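Local coordinates for protein Vlm2 (Streptomyces tsusimaensis, PDB 6ECB) that is the thioesterase domain of the valinomycin non-ribosomal peptide synthetase, and probably takes the depsipeptide chain as an acyl-enzyme intermediate before releasing it, at residues G108-G113 with T275-P280; V160-M165 with R214-Q219; L171-D176 with L191-N196; E185-L190 with D207-F212. All coordinates share one frame; numbering follows the deposited sequence.

Contact 1: G108-G113 with T275-P280; sequences GGHSLG and TMLRAP
His110 touches Met276 and Leu277 where the end of strand 105-110 meets the loop leading to helix 281-293. Gly108 and Gly109 lead in along this strand and are bonded through their backbones to the strands on both sides. Gly109 could hardly be larger, since a beta carbon there would run into Gly113 O. His110 carries the contact. Its CG lies anti to the backbone N (chi1 -180°), which sends the imidazole out to the loop. Leu277 CD1 sits over the middle of one ring face, 3.7 Å from the ring centroid of His110, in a CH-pi contact. Met276 comes in at the ring edge, with SD 3.7 Å from His110 CD2. The ring's polar end is also used: NE2 is hydrogen-bonded to His273 O, and the His110 and His273 rings stack. With an alanine here, Leu277 CD1 and Met276 SD would probably lose their aromatic partner, and His273 O this bond. Ser111 follows with positive phi (56°), and the chain then enters helix 112-126 through Leu112 and Gly113. Gly109, Ser111 and Gly113 fit the GxSxG nucleophile elbow of alpha/beta hydrolases, and Ser111, His273 and Asp138 are arranged like a catalytic triad. The chemistry across the contact is apolar and aromatic. Together with the bond and stack to His273, this is consistent with His110 being a second-shell residue that positions the loop of the probable catalytic histidine.

Contact 2: V160-M165 with R214-Q219; sequences VFILAM and RLQMHQ
Ile162 of helix 157-165 faces Gln216 and Met217 of helix 206-220, and every kind of contact starts from this one residue. The apolar part is a single pair. Ile162 CG1 lies 4.1 Å from Met217 CE. The Met217 chain bends at chi2 and chi3, and this brings its methyl back to the isoleucine. Leu220, one turn further along helix 206-220, also touches Ile162.

On the other branch a methyl rests against a polar atom: Ile162 CG2 is 3.3 Å from the amide oxygen Gln216 OE1. The two side chains pass at a slant.

The polar part runs through water 1. The water donates to Ile162 O at 2.7 Å and to Gln216 OE1 at 2.7 Å, so it joins a main-chain carbonyl of one helix to a side chain of the other. Gln216 reaches the water because its chain is fully extended, with chi1 and chi2 both at -179°. The buried amide oxygen thus has a donor.

The CA atoms of Ile162 and Met217 are 8.3 Å apart. Both helices belong to the helical insertion that follows strand 134-137 and precedes strand 237-241. This is the position of the lid in thioesterase domains of the alpha/beta hydrolase fold.

Contact 3: L171-D176 with L191-N196; sequences LDQDRD and LDRAKN
Leu171 and Gln173 pack against Arg193 where a Schellman motif ends helix 167-170. Asp172 is its C-prime residue, with positive phi, and the chain then turns toward helix 175-179. The close part of the contact lies along the aliphatic stem of Arg193. Leu171 CB is 4.2 Å from Arg193 CG. Gln173 OE1 comes to the same stem, 3.5 Å from Arg193 CG, and the amide plane stands 83° from the guanidinium plane. Arg193 bends at chi2 (65°), which carries its NE back to the turn.

The other side is wetter. Water 2 lies at the guanidinium edge, in its plane, and accepts from Arg193 NE at 2.8 Å. It is also 3.0 Å from Asp172 O, to which it can donate, though it has more acceptors near it than protons. The charged end of Arg193 is held by a salt bridge from NH1 to Asp197. Swapping Arg193 for an alanine would probably deprive Asp197 of its charge partner, water 2 of a donor and Gln173 of most of the stem it rests on. Nearby, within 191-196, Lys195 NZ forms a salt bridge with Asp192 OD1 at 3.0 Å, meeting that oxygen from above the carboxylate plane.

Contact 4: E185-L190 with D207-F212; sequences EAKQLL and DYLDRF
Lys187 and Leu190 of helix 183-194 meet Leu209 and Asp210 of helix 206-220 in a helix-helix pair of the probable lid. The two segments run at 124° to each other, nearer antiparallel than parallel, with their axes 10.9 Å apart at closest approach.

The apolar contacts centre on Leu209. With chi1 at 177° it turns its CG opposite the backbone N, and its two methyls serve different partners. CD2 sits against the backbone of the first helix, 3.7 Å from Lys187 O, and also touches the first carbons of the lysine side chain. CD1 lies 4.2 Å from Leu190 CD1, the two leucines crossing at about a right angle. Leu163 packs on Lys187 and Leu190, and Ile167 on Leu190 and Leu209, so helices 157-165 and 167-170 pack beside this pair.

The charged contacts involve partly exposed side chains. The bend of Lys187 at chi3 takes its amine across to Asp210, where NZ forms a rather long salt bridge with OD1 at 3.4 Å. The other oxygen of Asp210, OD2, pairs with Arg214 one turn on, so the carboxylate is shared between two cations. Within helix 206-220, Arg211 NE donates to Asp207 OD2 at 2.8 Å as part of a salt bridge, on the syn side of the carboxylate but tilted 33° out of its plane.

Overall arrangement
Contact 1 is the core contact, its centre about 7 Å from the centre of the chain, where aromatic and sulfur packing joins the central sheet to the loop after the probable catalytic His273. Contacts 2, 3 and 4 have their centres 15 to 19 Å from it and are partly buried, mixing aliphatic packing with water bridges or ion pairs. Contacts 2 and 4 share helix 206-220, and contacts 3 and 4 share helix 183-194. Leu191 of contact 3 also packs on Leu209 of contact 4. The helical region reaches the core too: Leu112 of contact 1 packs on Gln219 of contact 2, and Arg278 of contact 1 forms a salt bridge with Asp172 of contact 3.

Contact 1: G108-G113 with T275-P280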
# COMPACT_ATOMS: atom_id res chain seq x y z
N GLY A 108 4.07 6.88 2.13
CA GLY A 108 2.77 6.42 2.57
C GLY A 108 2.59 4.93 2.34
O GLY A 108 3.31 4.30 1.58
N GLY A 109 1.58 4.39 3.02
CA GLY A 109 1.23 3.00 2.78
C GLY A 109 -0.04 2.53 3.45
O GLY A 109 -0.41 3.03 4.52
N HIS A 110 -0.69 1.55 2.83
CA HIS A 110 -1.88 0.90 3.34
C HIS A 110 -1.54 -0.53 3.73
O HIS A 110 -0.76 -1.19 3.04
CB HIS A 110 -2.96 0.90 2.26
CG HIS A 110 -4.26 0.26 2.64
ND1 HIS A 110 -4.60 -1.01 2.23
CD2 HIS A 110 -5.33 0.73 3.34
CE1 HIS A 110 -5.82 -1.31 2.67
NE2 HIS A 110 -6.28 -0.26 3.33
N SER A 111 -2.15 -1.02 4.80
CA SER A 111 -1.97 -2.40 5.25
C SER A 111 -0.48 -2.65 5.47
O SER A 111 0.21 -1.81 6.07
CB SER A 111 -2.67 -3.30 4.24
OG SER A 111 -2.76 -4.62 4.73
N LEU A 112 0.07 -3.78 5.01
CA LEU A 112 1.51 -4.02 5.17
C LEU A 112 2.34 -2.91 4.56
O LEU A 112 3.48 -2.66 5.00
CB LEU A 112 1.88 -5.37 4.53
CG LEU A 112 3.36 -5.74 4.56
CD1 LEU A 112 3.87 -5.99 5.96
CD2 LEU A 112 3.56 -6.99 3.67
N GLY A 113 1.81 -2.23 3.53
CA GLY A 113 2.51 -1.09 2.97
C GLY A 113 2.77 -0.00 4.00
O GLY A 113 3.76 0.73 3.89
N THR A 275 -12.64 -1.15 1.45
CA THR A 275 -13.36 -0.26 0.55
C THR A 275 -12.91 1.19 0.60
O THR A 275 -13.33 1.99 -0.25
CB THR A 275 -14.85 -0.32 0.85
OG1 THR A 275 -15.12 0.35 2.09
CG2 THR A 275 -15.34 -1.75 0.92
N MET A 276 -12.06 1.56 1.57
CA MET A 276 -11.61 2.94 1.63
C MET A 276 -10.79 3.33 0.40
O MET A 276 -10.70 4.53 0.10
CB MET A 276 -10.76 3.19 2.89
CG MET A 276 -9.61 2.21 2.99
SD MET A 276 -8.36 2.74 4.16
CE MET A 276 -7.60 4.08 3.29
N LEU A 277 -10.18 2.37 -0.29
CA LEU A 277 -9.34 2.71 -1.44
C LEU A 277 -10.11 2.63 -2.76
O LEU A 277 -9.49 2.77 -3.82
CB LEU A 277 -8.11 1.80 -1.52
CG LEU A 277 -7.09 2.07 -0.41
CD1 LEU A 277 -5.95 1.06 -0.55
CD2 LEU A 277 -6.58 3.50 -0.50
N ARG A 278 -11.41 2.39 -2.71
CA ARG A 278 -12.26 2.26 -3.89
C ARG A 278 -13.38 3.27 -3.83
O ARG A 278 -13.71 3.81 -2.78
CB ARG A 278 -12.86 0.86 -4.01
CG ARG A 278 -11.80 -0.20 -3.82
CD ARG A 278 -12.25 -1.54 -4.32
NE ARG A 278 -13.65 -1.80 -4.04
CZ ARG A 278 -14.10 -2.65 -3.11
NH1 ARG A 278 -13.26 -3.34 -2.35
NH2 ARG A 278 -15.41 -2.80 -2.96
N ALA A 279 -14.00 3.49 -4.99
CA ALA A 279 -15.13 4.39 -5.04
C ALA A 279 -16.29 3.78 -4.24
O ALA A 279 -16.44 2.56 -4.21
CB ALA A 279 -15.56 4.62 -6.50
N PRO A 280 -17.11 4.61 -3.60
CA PRO A 280 -17.12 6.08 -3.56
C PRO A 280 -16.28 6.64 -2.43
O PRO A 280 -16.08 7.85 -2.35
CB PRO A 280 -18.58 6.41 -3.34
CG PRO A 280 -19.02 5.27 -2.45
CD PRO A 280 -18.32 4.06 -2.96

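Contact 2: V160-M165 with R214-Q219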
# COMPACT_ATOMS: atom_id res chain seq x y z
N VAL A 160 -8.17 -19.15 -2.91
CA VAL A 160 -9.24 -18.44 -3.60
C VAL A 160 -9.80 -17.32 -2.74
O VAL A 160 -10.12 -16.23 -3.23
CB VAL A 160 -10.34 -19.42 -4.02
CG1 VAL A 160 -11.39 -18.72 -4.88
CG2 VAL A 160 -9.75 -20.62 -4.76
N PHE A 161 -9.95 -17.56 -1.44
CA PHE A 161 -10.47 -16.52 -0.56
C PHE A 161 -9.54 -15.32 -0.55
O PHE A 161 -10.01 -14.17 -0.57
CB PHE A 161 -10.66 -17.08 0.85
CG PHE A 161 -11.06 -16.05 1.87
CD1 PHE A 161 -12.40 -15.84 2.17
CD2 PHE A 161 -10.10 -15.30 2.54
CE1 PHE A 161 -12.77 -14.90 3.11
CE2 PHE A 161 -10.47 -14.35 3.48
CZ PHE A 161 -11.81 -14.15 3.77
N ILE A 162 -8.23 -15.56 -0.50
CA ILE A 162 -7.26 -14.46 -0.52
C ILE A 162 -7.37 -13.69 -1.83
O ILE A 162 -7.34 -12.45 -1.85
CB ILE A 162 -5.82 -15.00 -0.33
CG1 ILE A 162 -5.65 -15.71 1.01
CG2 ILE A 162 -4.81 -13.87 -0.51
CD1 ILE A 162 -5.96 -14.86 2.17
N LEU A 163 -7.44 -14.41 -2.94
CA LEU A 163 -7.60 -13.77 -4.24
C LEU A 163 -8.85 -12.91 -4.25
O LEU A 163 -8.81 -11.73 -4.61
CB LEU A 163 -7.67 -14.84 -5.33
CG LEU A 163 -7.96 -14.39 -6.76
CD1 LEU A 163 -7.51 -15.46 -7.75
CD2 LEU A 163 -9.47 -14.09 -6.97
N ALA A 164 -9.98 -13.47 -3.81
CA ALA A 164 -11.25 -12.76 -3.85
C ALA A 164 -11.21 -11.51 -2.97
O ALA A 164 -11.61 -10.42 -3.40
CB ALA A 164 -12.38 -13.68 -3.40
N MET A 165 -10.73 -11.65 -1.74
CA MET A 165 -10.80 -10.54 -0.80
C MET A 165 -9.74 -9.47 -1.07
O MET A 165 -9.97 -8.30 -0.76
CB MET A 165 -10.66 -11.04 0.64
CG MET A 165 -11.76 -12.02 1.09
SD MET A 165 -13.47 -11.51 0.71
CE MET A 165 -13.53 -9.88 1.41
N ARG A 214 1.47 -15.08 -5.79
CA ARG A 214 2.50 -15.85 -5.10
C ARG A 214 3.26 -14.96 -4.11
O ARG A 214 3.51 -15.37 -2.98
CB ARG A 214 3.47 -16.49 -6.10
CG ARG A 214 2.84 -17.57 -6.97
CD ARG A 214 3.86 -18.19 -7.95
NE ARG A 214 3.20 -19.18 -8.82
CZ ARG A 214 2.88 -20.41 -8.42
NH1 ARG A 214 3.16 -20.82 -7.19
NH2 ARG A 214 2.28 -21.23 -9.27
N LEU A 215 3.62 -13.74 -4.52
CA LEU A 215 4.30 -12.85 -3.58
C LEU A 215 3.38 -12.46 -2.43
O LEU A 215 3.81 -12.33 -1.29
CB LEU A 215 4.82 -11.61 -4.31
CG LEU A 215 5.57 -10.59 -3.44
CD1 LEU A 215 6.74 -11.23 -2.69
CD2 LEU A 215 6.06 -9.45 -4.33
N GLN A 216 2.09 -12.30 -2.71
CA GLN A 216 1.14 -11.98 -1.65
C GLN A 216 1.11 -13.06 -0.58
O GLN A 216 1.18 -12.76 0.62
CB GLN A 216 -0.26 -11.77 -2.24
CG GLN A 216 -1.28 -11.40 -1.19
CD GLN A 216 -2.66 -11.22 -1.80
OE1 GLN A 216 -3.08 -12.02 -2.63
NE2 GLN A 216 -3.36 -10.17 -1.40
N MET A 217 0.97 -14.33 -0.98
CA MET A 217 0.96 -15.42 -0.01
C MET A 217 2.23 -15.41 0.83
O MET A 217 2.19 -15.60 2.04
CB MET A 217 0.82 -16.78 -0.71
CG MET A 217 0.46 -17.92 0.24
SD MET A 217 -1.20 -17.72 0.95
CE MET A 217 -2.08 -17.07 -0.46
N HIS A 218 3.37 -15.15 0.18
CA HIS A 218 4.64 -15.08 0.91
C HIS A 218 4.63 -13.96 1.95
O HIS A 218 5.02 -14.17 3.10
CB HIS A 218 5.77 -14.86 -0.09
CG HIS A 218 7.08 -14.52 0.54
ND1 HIS A 218 7.86 -15.47 1.15
CD2 HIS A 218 7.75 -13.35 0.63
CE1 HIS A 218 8.95 -14.89 1.62
NE2 HIS A 218 8.91 -13.60 1.32
N GLN A 219 4.20 -12.77 1.55
CA GLN A 219 4.27 -11.63 2.46
C GLN A 219 3.19 -11.69 3.53
O GLN A 219 3.35 -11.12 4.62
CB GLN A 219 4.17 -10.34 1.67
CG GLN A 219 5.36 -10.12 0.74
CD GLN A 219 5.41 -8.75 0.18
OE1 GLN A 219 4.47 -8.30 -0.48
NE2 GLN A 219 6.52 -8.05 0.44
O HOH W 1 -5.52 -11.08 -3.35

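Contact 3: L171-D176 with L191-N196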
# COMPACT_ATOMS: atom_id res chain seq x y z
N LEU A 171 -10.18 -4.67 -7.52
CA LEU A 171 -10.75 -4.59 -8.86
C LEU A 171 -12.28 -4.48 -8.85
O LEU A 171 -12.91 -4.74 -9.88
CB LEU A 171 -10.33 -5.79 -9.70
CG LEU A 171 -8.83 -5.83 -10.06
CD1 LEU A 171 -8.47 -7.11 -10.82
CD2 LEU A 171 -8.43 -4.60 -10.88
N ASP A 172 -12.87 -4.09 -7.73
CA ASP A 172 -14.33 -3.87 -7.64
C ASP A 172 -15.11 -5.10 -8.11
O ASP A 172 -16.12 -5.00 -8.80
CB ASP A 172 -14.74 -2.62 -8.42
CG ASP A 172 -14.42 -1.32 -7.67
OD1 ASP A 172 -15.12 -1.03 -6.67
OD2 ASP A 172 -13.47 -0.61 -8.06
N GLN A 173 -14.66 -6.27 -7.70
CA GLN A 173 -15.28 -7.51 -8.14
C GLN A 173 -16.26 -8.05 -7.09
O GLN A 173 -16.22 -7.69 -5.91
CB GLN A 173 -14.21 -8.56 -8.45
CG GLN A 173 -13.41 -8.21 -9.68
CD GLN A 173 -14.15 -8.54 -10.95
OE1 GLN A 173 -14.69 -7.65 -11.62
NE2 GLN A 173 -14.19 -9.82 -11.29
N ASP A 174 -17.15 -8.90 -7.57
CA ASP A 174 -18.09 -9.65 -6.74
C ASP A 174 -17.30 -10.70 -5.97
O ASP A 174 -17.06 -11.80 -6.47
CB ASP A 174 -19.16 -10.28 -7.61
CG ASP A 174 -20.25 -10.95 -6.80
OD1 ASP A 174 -19.98 -11.36 -5.65
OD2 ASP A 174 -21.38 -11.06 -7.32
N ARG A 175 -16.90 -10.36 -4.74
CA ARG A 175 -15.99 -11.22 -3.99
C ARG A 175 -16.63 -12.56 -3.66
O ARG A 175 -15.98 -13.61 -3.75
CB ARG A 175 -15.54 -10.49 -2.74
CG ARG A 175 -14.66 -9.30 -3.03
CD ARG A 175 -14.55 -8.39 -1.82
NE ARG A 175 -15.84 -7.77 -1.53
CZ ARG A 175 -16.01 -6.75 -0.69
NH1 ARG A 175 -14.98 -6.23 -0.04
NH2 ARG A 175 -17.23 -6.25 -0.50
N ASP A 176 -17.91 -12.56 -3.29
CA ASP A 176 -18.57 -13.83 -2.97
C ASP A 176 -18.61 -14.76 -4.18
O ASP A 176 -18.50 -15.98 -4.03
CB ASP A 176 -19.99 -13.57 -2.45
CG ASP A 176 -19.99 -12.90 -1.08
OD1 ASP A 176 -18.90 -12.70 -0.50
OD2 ASP A 176 -21.10 -12.57 -0.58
N LEU A 191 -8.74 -11.34 -14.89
CA LEU A 191 -8.11 -10.91 -16.14
C LEU A 191 -9.15 -10.34 -17.09
O LEU A 191 -8.92 -9.31 -17.74
CB LEU A 191 -7.36 -12.09 -16.77
CG LEU A 191 -6.20 -12.63 -15.93
CD1 LEU A 191 -5.64 -13.91 -16.53
CD2 LEU A 191 -5.12 -11.59 -15.81
N ASP A 192 -10.31 -10.99 -17.18
CA ASP A 192 -11.40 -10.47 -18.01
C ASP A 192 -11.76 -9.04 -17.61
O ASP A 192 -12.04 -8.19 -18.47
CB ASP A 192 -12.61 -11.39 -17.86
CG ASP A 192 -12.45 -12.71 -18.61
OD1 ASP A 192 -11.52 -12.84 -19.43
OD2 ASP A 192 -13.28 -13.61 -18.36
N ARG A 193 -11.78 -8.77 -16.31
CA ARG A 193 -12.07 -7.43 -15.81
C ARG A 193 -10.94 -6.45 -16.13
O ARG A 193 -11.19 -5.27 -16.41
CB ARG A 193 -12.31 -7.50 -14.30
CG ARG A 193 -12.15 -6.17 -13.52
CD ARG A 193 -13.19 -5.11 -13.90
NE ARG A 193 -13.01 -3.88 -13.12
CZ ARG A 193 -12.05 -2.98 -13.34
NH1 ARG A 193 -11.18 -3.16 -14.33
NH2 ARG A 193 -11.96 -1.90 -12.57
N ALA A 194 -9.70 -6.91 -16.12
CA ALA A 194 -8.58 -5.99 -16.21
C ALA A 194 -8.12 -5.73 -17.64
O ALA A 194 -7.52 -4.67 -17.89
CB ALA A 194 -7.38 -6.53 -15.42
N LYS A 195 -8.40 -6.64 -18.56
CA LYS A 195 -7.64 -6.67 -19.80
C LYS A 195 -7.92 -5.49 -20.71
O LYS A 195 -7.09 -5.20 -21.58
CB LYS A 195 -7.89 -7.98 -20.56
CG LYS A 195 -9.32 -8.24 -20.97
CD LYS A 195 -9.45 -9.70 -21.44
CE LYS A 195 -10.86 -10.04 -21.94
NZ LYS A 195 -11.07 -11.52 -22.03
N ASN A 196 -9.05 -4.80 -20.56
CA ASN A 196 -9.31 -3.60 -21.35
C ASN A 196 -9.58 -2.39 -20.47
O ASN A 196 -10.22 -1.43 -20.92
CB ASN A 196 -10.47 -3.80 -22.33
CG ASN A 196 -10.43 -2.81 -23.49
OD1 ASN A 196 -9.36 -2.53 -24.03
ND2 ASN A 196 -11.58 -2.26 -23.87
O HOH W 2 -15.33 -4.42 -11.62

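Contact 4: E185-L190 with D207-F212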
# COMPACT_ATOMS: atom_id res chain seq x y z
N GLU A 185 -10.37 -20.39 -12.56
CA GLU A 185 -11.53 -19.66 -13.09
C GLU A 185 -11.69 -18.31 -12.42
O GLU A 185 -12.06 -17.33 -13.07
CB GLU A 185 -12.80 -20.49 -12.93
CG GLU A 185 -12.87 -21.67 -13.89
CD GLU A 185 -14.06 -22.59 -13.64
OE1 GLU A 185 -15.07 -22.11 -13.08
OE2 GLU A 185 -13.97 -23.78 -13.99
N ALA A 186 -11.41 -18.22 -11.11
CA ALA A 186 -11.42 -16.93 -10.44
C ALA A 186 -10.37 -16.01 -11.04
O ALA A 186 -10.61 -14.81 -11.25
CB ALA A 186 -11.19 -17.09 -8.94
N LYS A 187 -9.18 -16.55 -11.32
CA LYS A 187 -8.13 -15.74 -11.92
C LYS A 187 -8.57 -15.21 -13.28
O LYS A 187 -8.29 -14.05 -13.63
CB LYS A 187 -6.83 -16.56 -12.06
CG LYS A 187 -6.18 -16.85 -10.71
CD LYS A 187 -4.67 -17.05 -10.82
CE LYS A 187 -4.29 -18.33 -11.52
NZ LYS A 187 -2.80 -18.43 -11.60
N GLN A 188 -9.26 -16.04 -14.06
CA GLN A 188 -9.65 -15.62 -15.40
C GLN A 188 -10.67 -14.49 -15.34
O GLN A 188 -10.65 -13.58 -16.17
CB GLN A 188 -10.20 -16.78 -16.21
CG GLN A 188 -10.38 -16.43 -17.67
CD GLN A 188 -9.08 -15.98 -18.32
OE1 GLN A 188 -8.08 -16.71 -18.29
NE2 GLN A 188 -9.08 -14.78 -18.90
N LEU A 189 -11.57 -14.52 -14.35
CA LEU A 189 -12.51 -13.41 -14.19
C LEU A 189 -11.77 -12.11 -13.90
O LEU A 189 -12.15 -11.05 -14.40
CB LEU A 189 -13.51 -13.69 -13.08
CG LEU A 189 -14.63 -14.69 -13.34
CD1 LEU A 189 -15.55 -14.69 -12.13
CD2 LEU A 189 -15.39 -14.35 -14.60
N LEU A 190 -10.73 -12.17 -13.07
CA LEU A 190 -9.96 -10.97 -12.81
C LEU A 190 -9.31 -10.45 -14.08
O LEU A 190 -9.30 -9.24 -14.33
CB LEU A 190 -8.90 -11.22 -11.73
CG LEU A 190 -9.41 -11.67 -10.36
CD1 LEU A 190 -8.24 -11.76 -9.40
CD2 LEU A 190 -10.48 -10.73 -9.81
N ASP A 207 0.54 -13.37 -16.35
CA ASP A 207 1.80 -13.59 -15.64
C ASP A 207 1.93 -12.68 -14.42
O ASP A 207 2.38 -13.11 -13.36
CB ASP A 207 2.94 -13.34 -16.61
CG ASP A 207 4.27 -13.69 -16.03
OD1 ASP A 207 4.49 -14.89 -15.76
OD2 ASP A 207 5.08 -12.75 -15.83
N TYR A 208 1.58 -11.39 -14.56
CA TYR A 208 1.65 -10.48 -13.43
C TYR A 208 0.74 -10.94 -12.30
O TYR A 208 1.12 -10.88 -11.13
CB TYR A 208 1.25 -9.07 -13.89
CG TYR A 208 1.44 -8.00 -12.86
CD1 TYR A 208 2.60 -7.23 -12.83
CD2 TYR A 208 0.45 -7.73 -11.92
CE1 TYR A 208 2.76 -6.24 -11.90
CE2 TYR A 208 0.61 -6.76 -11.00
CZ TYR A 208 1.78 -6.02 -10.98
OH TYR A 208 1.92 -5.06 -10.05
N LEU A 209 -0.47 -11.36 -12.64
CA LEU A 209 -1.40 -11.80 -11.60
C LEU A 209 -0.84 -12.99 -10.84
O LEU A 209 -0.95 -13.07 -9.61
CB LEU A 209 -2.74 -12.15 -12.26
CG LEU A 209 -3.82 -12.70 -11.33
CD1 LEU A 209 -4.16 -11.71 -10.23
CD2 LEU A 209 -5.05 -13.07 -12.15
N ASP A 210 -0.29 -13.96 -11.57
CA ASP A 210 0.33 -15.11 -10.92
C ASP A 210 1.44 -14.68 -9.98
O ASP A 210 1.53 -15.15 -8.84
CB ASP A 210 0.86 -16.06 -12.00
CG ASP A 210 1.37 -17.35 -11.41
OD1 ASP A 210 0.53 -18.12 -10.89
OD2 ASP A 210 2.60 -17.60 -11.46
N ARG A 211 2.29 -13.76 -10.43
CA ARG A 211 3.42 -13.35 -9.61
C ARG A 211 2.93 -12.57 -8.40
O ARG A 211 3.46 -12.74 -7.29
CB ARG A 211 4.38 -12.51 -10.44
CG ARG A 211 5.11 -13.31 -11.52
CD ARG A 211 5.86 -12.37 -12.46
NE ARG A 211 6.55 -13.11 -13.53
CZ ARG A 211 7.85 -13.39 -13.55
NH1 ARG A 211 8.64 -12.99 -12.57
NH2 ARG A 211 8.36 -14.07 -14.57
N PHE A 212 1.90 -11.75 -8.58
CA PHE A 212 1.33 -11.02 -7.47
C PHE A 212 0.76 -11.97 -6.43
O PHE A 212 0.99 -11.81 -5.22
CB PHE A 212 0.23 -10.06 -7.97
CG PHE A 212 -0.68 -9.62 -6.87
CD1 PHE A 212 -0.33 -8.58 -6.06
CD2 PHE A 212 -1.86 -10.31 -6.61
CE1 PHE A 212 -1.13 -8.20 -5.02
CE2 PHE A 212 -2.68 -9.94 -5.55
CZ PHE A 212 -2.32 -8.88 -4.77